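Local coordinates for HD-GYP domain-containing protein (PDB 3TM8) that binds a pair of iron ions and, as an unconventional HD-GYP family member, is related to the phosphodiesterases that hydrolyse cyclic-di-GMP, at residues V279-I291 and H313-L325. Numbering follows the deposited sequence. Where two conformers were deposited one is given.
Sequences VLVSSANAMDRLI and HPLQHIQHLNDIL. With FE (Fe (III) ion), chain D; PO4 (phosphate ion), chain C.
S283 and H317 form the polar centre of this helix pair. S283 OG and H317 ND1 share a hydrogen bond of 2.8 Å, at the ring edge and in its plane; either could be the donor. The OG lies anti to the carbonyl carbon (chi1 -58°), on the side facing H317. P314 CG sits over one face of the H317 ring, offset toward the rim. The V279 side chain crosses that of H317 at about a right angle, with CG1 3.8 Å from H317 CE1. S282 OG and a water lie in plane at the H313 ring edge. S282 OG is 3.1 Å from CE1, and its own hydrogen bond goes to E259 O. A286 CB comes within 3.4 Å of H313 NE2. The water joins H313 ND1 (2.8 Å) to S283 OG (3.0 Å).

Further along, the contact is apolar. M287, bent at chi2 and chi3, slides past L321 in the opposite direction and brings CE to 3.7 Å from L325 CD1. I291 CD1 and L325 CD1 meet tip to tip. The axes cross at -50°. L305 of helix 301-308 packs on M287 and I318.

N285, on the iron-binding helix 276-293, takes no part; its OD1 binds iron with H170, H203 and D204. Two hydrogen bonds, to H317 and the water, hold the S283 hydroxyl at the polar end; the other end is apolar packing.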
# COMPACT_ATOMS: atom_id res chain seq x y z
N VAL A 279 -2.61 15.67 6.21
CA VAL A 279 -1.29 16.21 6.52
C VAL A 279 -0.37 15.07 6.98
O VAL A 279 0.80 15.01 6.59
CB VAL A 279 -1.36 17.32 7.60
CG1 VAL A 279 0.03 17.88 7.87
CG2 VAL A 279 -2.31 18.41 7.16
N LEU A 280 -0.92 14.17 7.79
CA LEU A 280 -0.17 13.02 8.27
C LEU A 280 0.24 12.11 7.10
O LEU A 280 1.40 11.73 6.98
CB LEU A 280 -1.03 12.27 9.30
CG LEU A 280 -0.36 11.26 10.22
CD1 LEU A 280 -1.23 10.97 11.44
CD2 LEU A 280 -0.08 9.99 9.47
N VAL A 281 -0.72 11.78 6.24
CA VAL A 281 -0.42 10.94 5.08
C VAL A 281 0.59 11.62 4.15
O VAL A 281 1.46 10.96 3.58
CB VAL A 281 -1.69 10.55 4.31
CG1 VAL A 281 -1.33 9.75 3.06
CG2 VAL A 281 -2.60 9.72 5.19
N SER A 282 0.46 12.94 3.99
CA SER A 282 1.42 13.68 3.17
C SER A 282 2.85 13.49 3.67
O SER A 282 3.77 13.26 2.87
CB SER A 282 1.06 15.16 3.09
OG SER A 282 2.03 15.85 2.34
N SER A 283 3.05 13.60 4.98
CA SER A 283 4.37 13.40 5.57
C SER A 283 4.88 11.97 5.38
O SER A 283 6.03 11.76 4.97
CB SER A 283 4.36 13.75 7.06
OG SER A 283 3.94 15.09 7.27
N ALA A 284 4.03 10.99 5.67
CA ALA A 284 4.40 9.59 5.53
C ALA A 284 4.71 9.25 4.07
O ALA A 284 5.69 8.55 3.79
CB ALA A 284 3.29 8.69 6.04
N ASN A 285 3.90 9.76 3.16
CA ASN A 285 4.15 9.55 1.75
C ASN A 285 5.48 10.14 1.31
O ASN A 285 6.22 9.51 0.56
CB ASN A 285 3.06 10.17 0.91
CG ASN A 285 3.32 9.99 -0.54
OD1 ASN A 285 3.26 8.87 -1.03
ND2 ASN A 285 3.68 11.06 -1.24
N ALA A 286 5.77 11.36 1.74
CA ALA A 286 6.98 12.04 1.29
C ALA A 286 8.19 11.20 1.67
O ALA A 286 9.15 11.10 0.91
CB ALA A 286 7.06 13.43 1.90
N MET A 287 8.14 10.60 2.86
CA MET A 287 9.23 9.73 3.30
C MET A 287 9.36 8.47 2.43
O MET A 287 10.46 8.14 2.00
CB MET A 287 9.12 9.42 4.80
CG MET A 287 9.32 10.66 5.69
SD MET A 287 11.03 11.24 5.82
CE MET A 287 11.63 10.13 7.09
N ASP A 288 8.26 7.78 2.15
CA ASP A 288 8.38 6.57 1.33
C ASP A 288 8.72 6.90 -0.12
O ASP A 288 9.40 6.11 -0.78
CB ASP A 288 7.15 5.67 1.38
CG ASP A 288 7.42 4.32 0.73
OD1 ASP A 288 8.45 3.70 1.08
OD2 ASP A 288 6.64 3.87 -0.14
N ARG A 289 8.26 8.04 -0.63
CA ARG A 289 8.66 8.41 -1.99
C ARG A 289 10.19 8.51 -2.04
O ARG A 289 10.81 7.98 -2.96
CB ARG A 289 8.01 9.69 -2.51
CG ARG A 289 8.85 10.41 -3.57
CD ARG A 289 8.03 11.32 -4.47
NE ARG A 289 7.37 10.58 -5.54
CZ ARG A 289 7.98 10.10 -6.63
NH1 ARG A 289 9.28 10.29 -6.81
NH2 ARG A 289 7.27 9.43 -7.53
N LEU A 290 10.79 9.17 -1.06
CA LEU A 290 12.25 9.30 -1.05
C LEU A 290 12.91 7.93 -1.01
O LEU A 290 13.83 7.65 -1.78
CB LEU A 290 12.74 10.15 0.12
CG LEU A 290 12.39 11.63 0.04
CD1 LEU A 290 13.03 12.41 1.19
CD2 LEU A 290 12.80 12.22 -1.31
N ILE A 291 12.43 7.08 -0.12
CA ILE A 291 13.08 5.80 0.12
C ILE A 291 12.85 4.80 -1.01
O ILE A 291 13.79 4.17 -1.50
CB ILE A 291 12.63 5.23 1.46
CG1 ILE A 291 13.15 6.12 2.60
CG2 ILE A 291 13.10 3.79 1.62
CD1 ILE A 291 12.46 5.91 3.92
N HIS A 313 6.55 20.00 5.33
CA HIS A 313 5.88 19.10 6.27
C HIS A 313 6.22 19.46 7.70
O HIS A 313 7.30 19.98 7.97
CB HIS A 313 6.27 17.64 6.02
CG HIS A 313 6.11 17.23 4.59
ND1 HIS A 313 4.89 16.85 4.06
CD2 HIS A 313 7.00 17.16 3.58
CE1 HIS A 313 5.05 16.55 2.79
NE2 HIS A 313 6.32 16.74 2.47
N PRO A 314 5.31 19.17 8.64
CA PRO A 314 5.60 19.55 10.03
C PRO A 314 6.85 18.83 10.53
O PRO A 314 6.99 17.61 10.36
CB PRO A 314 4.37 19.06 10.80
CG PRO A 314 3.29 18.95 9.76
CD PRO A 314 4.00 18.50 8.52
N LEU A 315 7.74 19.57 11.18
CA LEU A 315 8.97 18.96 11.68
C LEU A 315 8.65 17.79 12.61
O LEU A 315 9.35 16.78 12.58
CB LEU A 315 9.86 19.99 12.38
CG LEU A 315 11.16 19.47 12.99
CD1 LEU A 315 12.08 18.85 11.93
CD2 LEU A 315 11.86 20.57 13.79
N GLN A 316 7.62 17.91 13.43
CA GLN A 316 7.29 16.81 14.34
C GLN A 316 6.96 15.51 13.59
O GLN A 316 7.29 14.42 14.05
CB GLN A 316 6.19 17.17 15.36
CG GLN A 316 4.82 17.51 14.79
CD GLN A 316 4.64 18.99 14.52
OE1 GLN A 316 5.55 19.66 14.05
NE2 GLN A 316 3.46 19.50 14.83
N HIS A 317 6.31 15.62 12.43
CA HIS A 317 6.04 14.42 11.64
C HIS A 317 7.33 13.81 11.14
O HIS A 317 7.52 12.60 11.20
CB HIS A 317 5.16 14.74 10.44
CG HIS A 317 3.75 15.08 10.78
ND1 HIS A 317 2.77 15.24 9.82
CD2 HIS A 317 3.15 15.32 11.97
CE1 HIS A 317 1.63 15.55 10.41
NE2 HIS A 317 1.84 15.61 11.71
N ILE A 318 8.22 14.65 10.63
CA ILE A 318 9.46 14.15 10.06
C ILE A 318 10.33 13.50 11.14
O ILE A 318 10.90 12.44 10.91
CB ILE A 318 10.21 15.24 9.28
CG1 ILE A 318 9.35 15.71 8.11
CG2 ILE A 318 11.54 14.71 8.77
CD1 ILE A 318 8.70 14.57 7.34
N GLN A 319 10.39 14.12 12.31
CA GLN A 319 11.13 13.55 13.42
C GLN A 319 10.55 12.21 13.87
O GLN A 319 11.28 11.24 14.08
CB GLN A 319 11.18 14.53 14.60
CG GLN A 319 11.91 15.82 14.26
CD GLN A 319 11.94 16.82 15.41
OE1 GLN A 319 12.91 17.54 15.56
NE2 GLN A 319 10.86 16.88 16.19
N HIS A 320 9.23 12.15 14.02
CA HIS A 320 8.59 10.89 14.41
C HIS A 320 8.84 9.81 13.36
O HIS A 320 9.12 8.66 13.71
CB HIS A 320 7.08 11.07 14.61
CG HIS A 320 6.70 11.72 15.91
ND1 HIS A 320 7.32 11.43 17.11
CD2 HIS A 320 5.73 12.62 16.20
CE1 HIS A 320 6.76 12.13 18.07
NE2 HIS A 320 5.79 12.86 17.55
N LEU A 321 8.72 10.15 12.07
CA LEU A 321 8.93 9.19 11.00
C LEU A 321 10.36 8.70 10.98
O LEU A 321 10.62 7.51 10.78
CB LEU A 321 8.51 9.78 9.65
CG LEU A 321 6.99 9.86 9.47
CD1 LEU A 321 6.59 10.86 8.39
CD2 LEU A 321 6.38 8.48 9.20
N ASN A 322 11.30 9.61 11.20
CA ASN A 322 12.70 9.21 11.33
C ASN A 322 12.86 8.18 12.45
O ASN A 322 13.51 7.14 12.25
CB ASN A 322 13.59 10.43 11.56
CG ASN A 322 15.05 10.06 11.66
OD1 ASN A 322 15.64 9.55 10.71
ND2 ASN A 322 15.66 10.34 12.81
N ASP A 323 12.24 8.44 13.60
CA ASP A 323 12.30 7.51 14.73
C ASP A 323 11.65 6.16 14.40
O ASP A 323 12.18 5.11 14.75
CB ASP A 323 11.65 8.11 15.98
CG ASP A 323 12.44 9.27 16.55
OD1 ASP A 323 13.62 9.45 16.17
OD2 ASP A 323 11.88 9.99 17.41
N ILE A 324 10.50 6.20 13.74
CA ILE A 324 9.82 4.98 13.33
C ILE A 324 10.70 4.12 12.42
O ILE A 324 10.78 2.91 12.59
CB ILE A 324 8.48 5.30 12.63
CG1 ILE A 324 7.49 5.88 13.65
CG2 ILE A 324 7.90 4.06 11.95
CD1 ILE A 324 6.35 6.64 13.03
N LEU A 325 11.38 4.75 11.47
CA LEU A 325 12.27 4.04 10.55
C LEU A 325 13.49 3.47 11.28
O LEU A 325 14.08 2.49 10.85
CB LEU A 325 12.71 4.96 9.42
CG LEU A 325 11.61 5.34 8.43
CD1 LEU A 325 12.07 6.46 7.50
CD2 LEU A 325 11.15 4.11 7.64
FE FE D . 2.36 8.22 -2.86
P PO4 C . 3.81 9.90 -5.13
O1 PO4 C . 4.81 9.78 -6.25
O2 PO4 C . 3.86 8.72 -4.18
O3 PO4 C . 4.15 11.11 -4.23
O4 PO4 C . 2.43 10.16 -5.70
O HOH W 1 2.64 17.26 5.63
O HOH W 2 1.57 10.03 -2.96